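Local coordinates for protein protease (Actinomadura keratinilytica, PDB 8C4X) that probably acts as the inhibitor I9-type propeptide of a secreted subtilisin-family (S8) serine endopeptidase, the part that pairs with the protease domain, at residues B[26-30]-B[43-49]. Residues are numbered along the deposited sequence.
Sequences GVSVD and RFGKVLN
In this I9 propeptide domain, a fold of helices packed on a mainly antiparallel sheet, the start of helix 29-36 meets the edge strand 42-44 and the turn that leads from it into strand 50-54. Gly26, at phi/psi 85/-8, has a backbone that would jam a CB against the preceding carbonyl. Val27 and Ser28 are extended, and the helix begins at Val29; N-cap Ser28 OG hydrogen-bonds to Ser31 N. Arg43 (-125/142) and Phe44 are beta; the chain then turns away through 45-48 and returns at Asn49, whose CA lies 6.9 Å from Val29 CA, the closest such pair.

Polar links lie on both sides of Val29. Asn49 (chi1 t) uses both ends of its amide: ND2 donates to Val27 O at 2.9 Å (171°), while OD1 accepts from a water (2.7 Å) that itself accepts from Val29 N (2.9 Å), satisfying a helix-start amide. Buried Val29, its CA-to-CB bond pointing toward segment 43-49, makes van der Waals contacts: CG2 lies 3.8 Å from Asn49 OD1 and 4.0 Å from Phe44 O, and CG1 makes nonpolar contact with Arg43 CG at 4.1 Å. Its compact branches also reach Leu23 and Phe51.

At the exposed edge, Arg43 (chi1 m, then t, t) extends its aliphatic stem past Val29, and NE hydrogen-bonds to Thr40 OG1. Asp30 OD1 forms a salt bridge near the guanidinium plane, 2.8 Å from Arg43 NH1, which also donates to a water (2.9 Å) that donates to Asp30 O (2.8 Å).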
loop_
_atom_site.group_PDB
_atom_site.type_symbol
_atom_site.label_atom_id
_atom_site.label_comp_id
_atom_site.label_asym_id
_atom_site.label_seq_id
_atom_site.Cartn_x
_atom_site.Cartn_y
_atom_site.Cartn_z
ATOM N N GLY B 26 5.178 10.297 -10.775
ATOM C CA GLY B 26 6.117 11.295 -10.306
ATOM C C GLY B 26 6.342 11.328 -8.810
ATOM O O GLY B 26 7.223 12.066 -8.348
ATOM N N VAL B 27 5.574 10.572 -8.034
ATOM C CA VAL B 27 5.753 10.506 -6.589
ATOM C C VAL B 27 6.786 9.428 -6.292
ATOM O O VAL B 27 6.713 8.323 -6.840
ATOM C CB VAL B 27 4.419 10.206 -5.886
ATOM C CG1 VAL B 27 4.631 9.992 -4.400
ATOM C CG2 VAL B 27 3.418 11.332 -6.133
ATOM N N SER B 28 7.754 9.744 -5.434
ATOM C CA SER B 28 8.841 8.823 -5.125
ATOM C C SER B 28 8.428 7.869 -4.009
ATOM O O SER B 28 8.072 8.309 -2.910
ATOM C CB SER B 28 10.097 9.584 -4.715
ATOM O OG SER B 28 10.969 8.726 -4.014
ATOM N N VAL B 29 8.496 6.563 -4.292
ATOM C CA VAL B 29 8.259 5.557 -3.259
ATOM C C VAL B 29 9.247 5.727 -2.111
ATOM O O VAL B 29 8.861 5.747 -0.937
ATOM C CB VAL B 29 8.325 4.143 -3.868
ATOM C CG1 VAL B 29 8.509 3.077 -2.779
ATOM C CG2 VAL B 29 7.060 3.862 -4.691
ATOM N N ASP B 30 10.540 5.839 -2.430
ATOM C CA ASP B 30 11.551 5.922 -1.382
ATOM C C ASP B 30 11.337 7.145 -0.505
ATOM O O ASP B 30 11.476 7.069 0.721
ATOM C CB ASP B 30 12.945 5.967 -1.999
ATOM C CG ASP B 30 13.344 4.656 -2.639
ATOM O OD1 ASP B 30 12.658 3.634 -2.403
ATOM O OD2 ASP B 30 14.348 4.652 -3.384
ATOM N N ARG B 43 9.520 -3.009 -2.697
ATOM C CA ARG B 43 9.295 -1.750 -3.391
ATOM C C ARG B 43 9.317 -1.993 -4.891
ATOM O O ARG B 43 10.135 -2.777 -5.387
ATOM C CB ARG B 43 10.360 -0.726 -3.004
ATOM C CG ARG B 43 10.344 -0.411 -1.519
ATOM C CD ARG B 43 11.427 0.610 -1.148
ATOM N NE ARG B 43 11.512 0.742 0.302
ATOM C CZ ARG B 43 12.098 1.744 0.944
ATOM N NH1 ARG B 43 12.660 2.752 0.292
ATOM N NH2 ARG B 43 12.112 1.741 2.273
ATOM N N PHE B 44 8.438 -1.297 -5.605
ATOM C CA PHE B 44 8.261 -1.474 -7.036
ATOM C C PHE B 44 8.456 -0.141 -7.735
ATOM O O PHE B 44 7.944 0.889 -7.282
ATOM C CB PHE B 44 6.862 -2.019 -7.377
ATOM C CG PHE B 44 6.355 -3.064 -6.413
ATOM C CD1 PHE B 44 7.070 -4.232 -6.205
ATOM C CD2 PHE B 44 5.166 -2.869 -5.709
ATOM C CE1 PHE B 44 6.622 -5.199 -5.319
ATOM C CE2 PHE B 44 4.697 -3.840 -4.824
ATOM C CZ PHE B 44 5.433 -5.009 -4.628
ATOM N N GLY B 45 9.167 -0.172 -8.855
ATOM C CA GLY B 45 9.346 1.014 -9.673
ATOM C C GLY B 45 9.095 0.797 -11.152
ATOM O O GLY B 45 8.913 1.765 -11.899
ATOM N N LYS B 46 9.102 -0.457 -11.600
ATOM C CA LYS B 46 8.981 -0.761 -13.018
ATOM C C LYS B 46 7.578 -1.212 -13.415
ATOM O O LYS B 46 7.001 -0.676 -14.366
ATOM C CB LYS B 46 10.007 -1.835 -13.405
ATOM C CG LYS B 46 10.064 -2.146 -14.885
ATOM C CD LYS B 46 10.509 -0.955 -15.717
ATOM C CE LYS B 46 10.381 -1.267 -17.200
ATOM N NZ LYS B 46 11.144 -0.300 -18.033
ATOM N N VAL B 47 7.005 -2.188 -12.707
ATOM C CA VAL B 47 5.662 -2.645 -13.065
ATOM C C VAL B 47 4.577 -1.926 -12.285
ATOM O O VAL B 47 3.402 -1.981 -12.676
ATOM C CB VAL B 47 5.480 -4.163 -12.871
ATOM C CG1 VAL B 47 6.457 -4.929 -13.759
ATOM C CG2 VAL B 47 5.611 -4.561 -11.399
ATOM N N LEU B 48 4.941 -1.259 -11.194
ATOM C CA LEU B 48 4.069 -0.397 -10.422
ATOM C C LEU B 48 4.951 0.684 -9.831
ATOM O O LEU B 48 6.155 0.490 -9.645
ATOM C CB LEU B 48 3.367 -1.125 -9.274
ATOM C CG LEU B 48 2.271 -2.129 -9.552
ATOM C CD1 LEU B 48 1.809 -2.724 -8.223
ATOM C CD2 LEU B 48 1.125 -1.448 -10.296
ATOM N N ASN B 49 4.341 1.820 -9.521
ATOM C CA ASN B 49 4.985 2.826 -8.683
ATOM C C ASN B 49 4.407 2.607 -7.295
ATOM O O ASN B 49 3.357 3.143 -6.957
ATOM C CB ASN B 49 4.714 4.235 -9.196
ATOM C CG ASN B 49 5.598 5.271 -8.534
ATOM O OD1 ASN B 49 6.779 5.022 -8.291
ATOM N ND2 ASN B 49 5.034 6.449 -8.254
HETATM O O HOH W 1 9.036 5.700 -6.970
HETATM O O HOH W 2 13.289 5.167 1.822
#